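Local structure of BpsB (PgaB), Poly-beta-1,6-N-acetyl-D-glucosamine N-deacetylase (Bordetella bronchiseptica RB50, 5BU6) at residues Ile127-Pro130 with His131-Met135; Ala138-Arg141 with Glu142-Gln145; Val196-Asp199 with Leu200-Ser203; Gly223-Asn226 with Arg227-Gln231. The protein removes acetyl groups from poly-beta-1,6-N-acetyl-D-glucosamine as a family 4 carbohydrate esterase and is required for biofilm formation in Bordetella bronchiseptica. The protein carries 5 engineered substitutions. All coordinates share one frame; numbering follows the deposited sequence.

Contact 1: residues Ile127-Pro130 with His131-Met135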
loop_
_atom_site.group_PDB
_atom_site.type_symbol
_atom_site.label_atom_id
_atom_site.label_comp_id
_atom_site.label_asym_id
_atom_site.label_seq_id
_atom_site.Cartn_x
_atom_site.Cartn_y
_atom_site.Cartn_z
ATOM N N ILE A 127 19.765 -8.697 -0.125
ATOM C CA ILE A 127 19.696 -7.260 0.147
ATOM C C ILE A 127 19.157 -6.903 1.542
ATOM O O ILE A 127 17.999 -7.203 1.883
ATOM C CB ILE A 127 18.821 -6.531 -0.891
ATOM C CG1 ILE A 127 19.384 -6.694 -2.306
ATOM C CG2 ILE A 127 18.708 -5.051 -0.548
ATOM C CD1 ILE A 127 18.510 -6.067 -3.368
ATOM N N GLU A 128 20.003 -6.242 2.331
ATOM C CA GLU A 128 19.617 -5.680 3.627
ATOM C C GLU A 128 19.770 -4.159 3.616
ATOM O O GLU A 128 20.686 -3.636 2.980
ATOM C CB GLU A 128 20.474 -6.267 4.757
ATOM C CG GLU A 128 20.069 -7.647 5.231
ATOM C CD GLU A 128 20.761 -8.029 6.531
ATOM O OE1 GLU A 128 21.942 -7.658 6.711
ATOM O OE2 GLU A 128 20.116 -8.687 7.376
ATOM N N VAL A 129 18.891 -3.451 4.323
ATOM C CA VAL A 129 19.025 -2.001 4.419
ATOM C C VAL A 129 18.993 -1.508 5.861
ATOM O O VAL A 129 18.399 -2.138 6.739
ATOM C CB VAL A 129 17.924 -1.263 3.609
ATOM C CG1 VAL A 129 18.066 -1.546 2.125
ATOM C CG2 VAL A 129 16.531 -1.631 4.105
ATOM N N PRO A 130 19.638 -0.364 6.109
ATOM C CA PRO A 130 19.651 0.228 7.444
ATOM C C PRO A 130 18.263 0.543 7.969
ATOM O O PRO A 130 17.374 0.940 7.205
ATOM C CB PRO A 130 20.459 1.515 7.244
ATOM C CG PRO A 130 21.308 1.243 6.107
ATOM C CD PRO A 130 20.525 0.364 5.187
ATOM N N HIS A 131 18.094 0.346 9.274
ATOM C CA HIS A 131 16.879 0.700 9.987
ATOM C C HIS A 131 16.432 2.137 9.685
ATOM O O HIS A 131 15.241 2.392 9.507
ATOM C CB HIS A 131 17.105 0.505 11.501
ATOM C CG HIS A 131 15.872 0.676 12.332
ATOM N ND1 HIS A 131 14.730 -0.070 12.137
ATOM C CD2 HIS A 131 15.606 1.507 13.367
ATOM C CE1 HIS A 131 13.811 0.297 13.010
ATOM N NE2 HIS A 131 14.317 1.251 13.770
ATOM N N ASP A 132 17.377 3.073 9.574
ATOM C CA ASP A 132 16.980 4.474 9.429
ATOM C C ASP A 132 16.681 4.883 7.981
ATOM O O ASP A 132 16.474 6.066 7.691
ATOM C CB ASP A 132 18.049 5.390 10.029
ATOM C CG ASP A 132 19.452 4.902 9.757
ATOM O OD1 ASP A 132 19.612 4.024 8.889
ATOM O OD2 ASP A 132 20.396 5.401 10.407
ATOM N N PHE A 133 16.607 3.913 7.074
ATOM C CA PHE A 133 16.046 4.195 5.749
ATOM C C PHE A 133 14.541 4.435 5.809
ATOM O O PHE A 133 13.949 4.958 4.863
ATOM C CB PHE A 133 16.335 3.053 4.765
ATOM C CG PHE A 133 17.684 3.144 4.106
ATOM C CD1 PHE A 133 18.709 3.853 4.703
ATOM C CD2 PHE A 133 17.913 2.556 2.876
ATOM C CE1 PHE A 133 19.963 3.961 4.096
ATOM C CE2 PHE A 133 19.166 2.660 2.252
ATOM C CZ PHE A 133 20.185 3.366 2.862
ATOM N N PHE A 134 13.920 4.037 6.911
ATOM C CA PHE A 134 12.464 4.159 7.049
ATOM C C PHE A 134 12.037 5.281 8.001
ATOM O O PHE A 134 12.728 5.583 8.965
ATOM C CB PHE A 134 11.896 2.816 7.519
ATOM C CG PHE A 134 12.145 1.707 6.548
ATOM C CD1 PHE A 134 11.330 1.550 5.446
ATOM C CD2 PHE A 134 13.228 0.865 6.695
ATOM C CE1 PHE A 134 11.571 0.552 4.521
ATOM C CE2 PHE A 134 13.469 -0.141 5.781
ATOM C CZ PHE A 134 12.644 -0.291 4.689
ATOM N N MET A 135 10.875 5.868 7.717
ATOM C CA MET A 135 10.204 6.800 8.610
ATOM C C MET A 135 10.051 6.240 10.005
ATOM O O MET A 135 9.798 5.040 10.189
ATOM C CB MET A 135 8.807 7.146 8.095
ATOM C CG MET A 135 8.742 8.172 7.044
ATOM S SD MET A 135 6.989 8.496 6.691
ATOM C CE MET A 135 6.488 6.927 6.013
#

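Contact 2: residues Ala138-Arg141 with Glu142-Gln145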
loop_
_atom_site.group_PDB
_atom_site.type_symbol
_atom_site.label_atom_id
_atom_site.label_comp_id
_atom_site.label_asym_id
_atom_site.label_seq_id
_atom_site.Cartn_x
_atom_site.Cartn_y
_atom_site.Cartn_z
ATOM N N ALA A 138 7.138 8.227 15.134
ATOM C CA ALA A 138 6.814 9.612 15.488
ATOM C C ALA A 138 6.481 10.414 14.242
ATOM O O ALA A 138 5.526 11.206 14.224
ATOM C CB ALA A 138 7.957 10.252 16.223
ATOM N N GLN A 139 7.266 10.203 13.192
ATOM C CA GLN A 139 7.000 10.850 11.908
ATOM C C GLN A 139 5.644 10.412 11.313
ATOM O O GLN A 139 4.872 11.244 10.839
ATOM C CB GLN A 139 8.147 10.564 10.920
ATOM C CG GLN A 139 9.402 11.387 11.232
ATOM C CD GLN A 139 10.647 10.868 10.538
ATOM O OE1 GLN A 139 10.641 9.806 9.925
ATOM N NE2 GLN A 139 11.730 11.613 10.657
ATOM N N LEU A 140 5.344 9.120 11.348
ATOM C CA LEU A 140 4.041 8.653 10.869
ATOM C C LEU A 140 2.878 9.237 11.654
ATOM O O LEU A 140 1.843 9.603 11.073
ATOM C CB LEU A 140 3.950 7.123 10.926
ATOM C CG LEU A 140 4.728 6.412 9.818
ATOM C CD1 LEU A 140 4.965 4.975 10.216
ATOM C CD2 LEU A 140 3.966 6.470 8.494
ATOM N N ARG A 141 3.030 9.309 12.973
ATOM C CA ARG A 141 1.985 9.859 13.813
ATOM C C ARG A 141 1.759 11.328 13.468
ATOM O O ARG A 141 0.622 11.797 13.444
ATOM C CB ARG A 141 2.338 9.700 15.292
ATOM C CG ARG A 141 1.328 10.321 16.243
ATOM C CD ARG A 141 1.617 9.873 17.669
ATOM N NE ARG A 141 1.052 10.766 18.688
ATOM C CZ ARG A 141 -0.213 10.735 19.103
ATOM N NH1 ARG A 141 -0.628 11.579 20.043
ATOM N NH2 ARG A 141 -1.066 9.865 18.576
ATOM N N GLU A 142 2.836 12.056 13.184
ATOM C CA GLU A 142 2.693 13.457 12.816
ATOM C C GLU A 142 1.890 13.630 11.519
ATOM O O GLU A 142 1.033 14.514 11.424
ATOM C CB GLU A 142 4.055 14.129 12.667
ATOM C CG GLU A 142 3.947 15.621 12.393
ATOM C CD GLU A 142 5.295 16.312 12.318
ATOM O OE1 GLU A 142 6.210 15.915 13.070
ATOM O OE2 GLU A 142 5.438 17.250 11.504
ATOM N N MET A 143 2.162 12.781 10.532
ATOM C CA MET A 143 1.438 12.824 9.268
ATOM C C MET A 143 -0.038 12.516 9.477
ATOM O O MET A 143 -0.920 13.169 8.915
ATOM C CB MET A 143 2.042 11.836 8.270
ATOM C CG MET A 143 3.427 12.257 7.798
ATOM S SD MET A 143 3.996 11.418 6.308
ATOM C CE MET A 143 3.780 9.706 6.754
ATOM N N ALA A 144 -0.294 11.491 10.273
ATOM C CA ALA A 144 -1.654 11.121 10.621
ATOM C C ALA A 144 -2.360 12.276 11.307
ATOM O O ALA A 144 -3.522 12.541 11.044
ATOM C CB ALA A 144 -1.659 9.886 11.516
ATOM N N GLN A 145 -1.658 12.985 12.181
ATOM C CA GLN A 145 -2.301 14.060 12.921
ATOM C C GLN A 145 -2.456 15.344 12.109
ATOM O O GLN A 145 -3.155 16.256 12.536
ATOM C CB GLN A 145 -1.531 14.355 14.207
ATOM C CG GLN A 145 -1.667 13.247 15.242
ATOM C CD GLN A 145 -0.973 13.585 16.538
ATOM O OE1 GLN A 145 0.127 14.140 16.540
ATOM N NE2 GLN A 145 -1.617 13.264 17.653
#

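Contact 3: residues Val196-Asp199 with Leu200-Ser203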
loop_
_atom_site.group_PDB
_atom_site.type_symbol
_atom_site.label_atom_id
_atom_site.label_comp_id
_atom_site.label_asym_id
_atom_site.label_seq_id
_atom_site.Cartn_x
_atom_site.Cartn_y
_atom_site.Cartn_z
ATOM N N VAL A 196 -1.642 -15.435 7.518
ATOM C CA VAL A 196 -2.052 -14.151 6.960
ATOM C C VAL A 196 -2.888 -13.343 7.960
ATOM O O VAL A 196 -2.700 -12.132 8.086
ATOM C CB VAL A 196 -2.852 -14.317 5.660
ATOM C CG1 VAL A 196 -3.353 -12.982 5.180
ATOM C CG2 VAL A 196 -1.992 -14.998 4.590
ATOM N N ARG A 197 -3.801 -14.002 8.677
ATOM C CA ARG A 197 -4.593 -13.293 9.692
ATOM C C ARG A 197 -3.751 -12.633 10.778
ATOM O O ARG A 197 -3.930 -11.458 11.075
ATOM C CB ARG A 197 -5.592 -14.232 10.366
ATOM C CG ARG A 197 -6.722 -13.475 11.049
ATOM C CD ARG A 197 -7.655 -14.420 11.785
ATOM N NE ARG A 197 -8.412 -15.283 10.884
ATOM C CZ ARG A 197 -8.135 -16.564 10.661
ATOM N NH1 ARG A 197 -7.108 -17.136 11.269
ATOM N NH2 ARG A 197 -8.889 -17.278 9.830
ATOM N N GLN A 198 -2.844 -13.402 11.370
ATOM C CA GLN A 198 -1.966 -12.884 12.410
ATOM C C GLN A 198 -1.122 -11.732 11.890
ATOM O O GLN A 198 -0.929 -10.743 12.592
ATOM C CB GLN A 198 -1.065 -13.998 12.954
ATOM C CG GLN A 198 -0.150 -13.572 14.090
ATOM C CD GLN A 198 -0.864 -13.472 15.429
ATOM O OE1 GLN A 198 -1.658 -12.557 15.661
ATOM N NE2 GLN A 198 -0.575 -14.412 16.324
ATOM N N ASP A 199 -0.643 -11.849 10.654
ATOM C CA ASP A 199 0.104 -10.763 10.027
ATOM C C ASP A 199 -0.706 -9.468 9.975
ATOM O O ASP A 199 -0.236 -8.425 10.410
ATOM C CB ASP A 199 0.531 -11.148 8.615
ATOM C CG ASP A 199 1.487 -10.142 8.009
ATOM O OD1 ASP A 199 1.008 -9.088 7.528
ATOM O OD2 ASP A 199 2.711 -10.401 8.020
ATOM N N LEU A 200 -1.923 -9.533 9.437
ATOM C CA LEU A 200 -2.726 -8.319 9.316
ATOM C C LEU A 200 -3.075 -7.757 10.692
ATOM O O LEU A 200 -3.041 -6.539 10.897
ATOM C CB LEU A 200 -4.005 -8.592 8.509
ATOM C CG LEU A 200 -3.757 -9.062 7.075
ATOM C CD1 LEU A 200 -5.056 -9.254 6.303
ATOM C CD2 LEU A 200 -2.843 -8.090 6.361
ATOM N N LYS A 201 -3.433 -8.643 11.622
ATOM C CA LYS A 201 -3.793 -8.236 12.977
ATOM C C LYS A 201 -2.617 -7.524 13.652
ATOM O O LYS A 201 -2.779 -6.474 14.271
ATOM C CB LYS A 201 -4.214 -9.445 13.820
ATOM C CG LYS A 201 -4.843 -9.082 15.164
ATOM C CD LYS A 201 -4.794 -10.247 16.157
ATOM C CE LYS A 201 -5.280 -11.561 15.547
ATOM N NZ LYS A 201 -6.763 -11.631 15.380
ATOM N N THR A 202 -1.433 -8.109 13.533
ATOM C CA THR A 202 -0.231 -7.481 14.066
ATOM C C THR A 202 0.020 -6.082 13.484
ATOM O O THR A 202 0.306 -5.147 14.239
ATOM C CB THR A 202 1.003 -8.382 13.835
ATOM O OG1 THR A 202 0.786 -9.638 14.481
ATOM C CG2 THR A 202 2.273 -7.752 14.417
ATOM N N SER A 203 -0.093 -5.919 12.165
ATOM C CA SER A 203 0.164 -4.602 11.573
ATOM C C SER A 203 -0.839 -3.560 12.065
ATOM O O SER A 203 -0.466 -2.417 12.349
ATOM C CB SER A 203 0.148 -4.666 10.028
ATOM O OG SER A 203 -1.166 -4.855 9.537
#

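Contact 4: residues Gly223-Asn226 with Arg227-Gln231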
loop_
_atom_site.group_PDB
_atom_site.type_symbol
_atom_site.label_atom_id
_atom_site.label_comp_id
_atom_site.label_asym_id
_atom_site.label_seq_id
_atom_site.Cartn_x
_atom_site.Cartn_y
_atom_site.Cartn_z
ATOM N N GLY A 223 0.334 -6.435 -5.175
ATOM C CA GLY A 223 -1.043 -6.667 -5.589
ATOM C C GLY A 223 -1.514 -8.099 -5.372
ATOM O O GLY A 223 -2.490 -8.546 -5.988
ATOM N N ALA A 224 -0.824 -8.832 -4.498
ATOM C CA ALA A 224 -1.098 -10.261 -4.343
ATOM C C ALA A 224 -2.140 -10.538 -3.264
ATOM O O ALA A 224 -1.937 -10.258 -2.081
ATOM C CB ALA A 224 0.164 -11.015 -4.044
ATOM N N HIS A 225 -3.264 -11.098 -3.695
ATOM C CA HIS A 225 -4.354 -11.396 -2.783
ATOM C C HIS A 225 -5.268 -12.403 -3.457
ATOM O O HIS A 225 -5.177 -12.632 -4.671
ATOM C CB HIS A 225 -5.110 -10.113 -2.405
ATOM C CG HIS A 225 -6.010 -9.606 -3.486
ATOM N ND1 HIS A 225 -5.539 -9.179 -4.710
ATOM C CD2 HIS A 225 -7.357 -9.494 -3.543
ATOM C CE1 HIS A 225 -6.555 -8.819 -5.473
ATOM N NE2 HIS A 225 -7.671 -9.003 -4.790
ATOM N N ASN A 226 -6.133 -13.031 -2.674
ATOM C CA ASN A 226 -7.080 -13.987 -3.229
ATOM C C ASN A 226 -8.306 -14.070 -2.340
ATOM O O ASN A 226 -8.467 -13.266 -1.424
ATOM C CB ASN A 226 -6.435 -15.370 -3.404
ATOM C CG ASN A 226 -5.794 -15.896 -2.122
ATOM O OD1 ASN A 226 -6.379 -15.830 -1.041
ATOM N ND2 ASN A 226 -4.583 -16.435 -2.247
ATOM N N ARG A 227 -9.164 -15.039 -2.620
ATOM C CA ARG A 227 -10.382 -15.245 -1.851
ATOM C C ARG A 227 -10.089 -15.390 -0.360
ATOM O O ARG A 227 -10.757 -14.780 0.481
ATOM C CB ARG A 227 -11.110 -16.490 -2.367
ATOM C CG ARG A 227 -12.587 -16.294 -2.596
ATOM C CD ARG A 227 -13.302 -16.098 -1.276
ATOM N NE ARG A 227 -14.738 -15.915 -1.448
ATOM C CZ ARG A 227 -15.605 -15.866 -0.443
ATOM N NH1 ARG A 227 -15.179 -15.991 0.807
ATOM N NH2 ARG A 227 -16.896 -15.695 -0.688
ATOM N N ASP A 228 -9.090 -16.203 -0.037
ATOM C CA ASP A 228 -8.748 -16.469 1.360
ATOM C C ASP A 228 -8.215 -15.222 2.074
ATOM O O ASP A 228 -8.578 -14.962 3.218
ATOM C CB ASP A 228 -7.728 -17.605 1.455
ATOM C CG ASP A 228 -8.315 -18.954 1.046
ATOM O OD1 ASP A 228 -9.486 -19.232 1.391
ATOM O OD2 ASP A 228 -7.604 -19.736 0.375
ATOM N N THR A 229 -7.356 -14.448 1.411
ATOM C CA THR A 229 -6.807 -13.278 2.071
ATOM C C THR A 229 -7.869 -12.194 2.238
ATOM O O THR A 229 -7.831 -11.451 3.209
ATOM C CB THR A 229 -5.584 -12.687 1.321
ATOM O OG1 THR A 229 -5.997 -12.118 0.078
ATOM C CG2 THR A 229 -4.553 -13.755 1.056
ATOM N N ASP A 230 -8.809 -12.098 1.303
ATOM C CA ASP A 230 -9.851 -11.079 1.416
ATOM C C ASP A 230 -10.782 -11.411 2.577
ATOM O O ASP A 230 -11.215 -10.529 3.315
ATOM C CB ASP A 230 -10.630 -10.950 0.109
ATOM C CG ASP A 230 -9.764 -10.389 -1.024
ATOM O OD1 ASP A 230 -8.699 -9.810 -0.717
ATOM O OD2 ASP A 230 -10.132 -10.533 -2.206
ATOM N N GLN A 231 -11.057 -12.694 2.754
ATOM C CA GLN A 231 -11.929 -13.142 3.836
ATOM C C GLN A 231 -11.275 -12.894 5.191
ATOM O O GLN A 231 -11.907 -12.446 6.140
ATOM C CB GLN A 231 -12.249 -14.620 3.665
ATOM C CG GLN A 231 -13.227 -15.148 4.684
ATOM C CD GLN A 231 -13.391 -16.649 4.572
ATOM O OE1 GLN A 231 -13.215 -17.223 3.493
ATOM N NE2 GLN A 231 -13.711 -17.299 5.688
#

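Contact 1: residues Ile127-Pro130 with His131-Met135
Pro-130 lies over one face of the Phe-133 ring, its CD 3.7 Å from the ring centroid and only 8° off the ring normal, a CH-pi contact made almost centrally. CG of the same proline leans toward one side of the ring and meets Phe-133 CE1 at 3.6 Å. The phenyl group reaches the proline because its CG stands anti to the carbonyl carbon (chi1 -84°), beside the backbone N that also binds back: Phe-133 N donates to Pro-130 O at 3.1 Å, well above the carbonyl plane. Backbone bond and ring contact thus close the same four-residue turn, Pro-130 to Phe-133. Val-129 serves both aromatic residues. Its CB approaches Phe-133 CD2 at 3.9 Å, while its CG2 branch points to Phe-134 CE2 at 3.8 Å, the valine side chain crossing each phenylalanine at about a right angle. Phe-133 is exposed, whereas Phe-134 is buried, stacks on Tyr-86 and also meets Trp-112. Val-129 packs in addition on Ile-121 and Leu-123 of strand 121-124. Asp-132 OD1 comes to 3.1 Å from Pro-130 CB. Together these residues form a short 3-10 turn, residues 131-133, entered from Pro-130, that takes the chain out of a two-stranded antiparallel hairpin toward helix 137-145, in the polysaccharide deacetylase domain, with the Phe-134 side chain about 9 Å from a bound nickel ion.

Contact 2: residues Ala138-Arg141 with Glu142-Gln145
Arg-141 and Gln-145 sit one turn apart on the alpha-helix 137-145, and the arginine runs extended outward from the helix, side by side with the glutamine. Its CG is anti to the backbone N (chi1 177°), which sends the chain outward, and the Gln-145 side chain projects the same way. Gln-145 NE2 then sits over one face of the guanidinium, offset toward the rim, with the two planes 45° apart. NE2 and Arg-141 NH1 are 3.1 Å apart, but both are donors; Arg-141 NH2 bonds to Thr-211 O, outside the pair. The backbone ties the same two residues together through Gln-145 N to Arg-141 O at 2.9 Å. Glu-142 belongs to an earlier i to i+4 pair: its N donates to Ala-138 O at 3.0 Å, and its CB lies against the carbonyl oxygens of Ala-138 and Gln-139. Its extended side chain then leads away, packing on Phe-94 of helix 88-100. The buried side of the helix faces strands 104-108 and 149-153 of the parallel sheet. There Leu-140 and Met-143 converge, and the bend of the methionine at chi3 (-53°) brings its CE to 3.7 Å from Leu-140 CD2.

Contact 3: residues Val196-Asp199 with Leu200-Ser203
Gln-198 O takes two hydrogen bonds from Thr-202, one from the backbone N at 2.8 Å and one from the hydroxyl OG1, also at 2.8 Å. The two donors reach the oxygen from opposite faces of the carbonyl plane. The threonine can do this because its OG1 is anti to its carbonyl carbon (chi1 -59°), which turns the hydroxyl back toward the preceding turn. Ser-203 divides its bonds between two carbonyls: its N donates to Asp-199 O at 3.1 Å, and its OG donates to Leu-200 O at 2.9 Å while also pairing with Ser-153 OG. The carboxylate of Asp-199 turns out of the helix, receiving Asn-157 N and His-156 N from the loop that holds metal ligands His-154 and His-159. Gln-198, bent at chi2, brings OE1 to 3.8 Å from Lys-201 CE. On the side facing helix 227-235, Leu-200 CG rests against Val-196 O at 3.4 Å, and Leu-200 CD1 lies 4.2 Å from Val-196 CG1. The chemistry implies that Thr-202 and Ser-203 turn their hydroxyls back on carbonyls of their own helix, the serine also reaching Ser-153, while Asp-199 probably helps to position the loop of the nickel ligands.

Contact 4: residues Gly223-Asn226 with Arg227-Gln231
A capping box opens helix 227-235, with Asn-226 as the N-cap and Thr-229 as its partner three residues later. Each side chain bonds the other's backbone: Thr-229 N donates to Asn-226 OD1 at 3.0 Å, and Asn-226 N donates to Thr-229 OG1 at 2.9 Å with an N-H...O angle of 167°. Both side chains place their polar branch between the backbone N and the carbonyl carbon, at chi1 54° for Asn-226 and 69° for Thr-229, and these matching rotations turn OD1 and OG1 toward the opposing amides. OD1 also lies 2.9 Å from Asp-228 N, so the amide oxygen sits over the first turn, where helix N-H groups lack carbonyls of an earlier turn. At the other end of the asparagine amide, ND2 is hydrogen-bonded to Tyr-192 OH, which ties the cap to helix 189-211. The same helix supplies Arg-193, which forms a salt bridge with Asp-228. The first regular helical bond follows at once, from Asp-230 N to Asn-226 O at 3.0 Å. Just ahead of the cap, His-225 stacks on Trp-220 and is steadied by a weak bond from its ND1 to Gly-223 O. Gln-257 spans the two polar groups here, its OE1 bonding His-225 NE2 and its NE2 bonding Asp-230 OD2. The histidine ring and the carboxylate planes stand 37° apart, and Asp-230 OD1 meets the ring at its edge, 3.1 Å from His-225 CD2.

All four contacts belong to the polysaccharide deacetylase domain and follow one another along the chain, none enclosing another. Contacts 1 and 2 are successive, the hairpin exit leading into helix 137-145; their centres are 19 Å apart, yet they touch where Met-135 packs on Leu-140 and Met-143. Contacts 3 and 4 form a second pair, centres 13 Å apart, on the neighbouring helices 189-211 and 227-235. Contact 2 and contact 4 lie on opposite sides of the chain's centre, with centres about 29 Å apart. The two pairs thus occupy different parts of the domain, but contacts 1 to 3 all come near bound nickel, the side chains of Phe-134, Ala-138 and Thr-202 lying about 9, 11 and 10 Å from it.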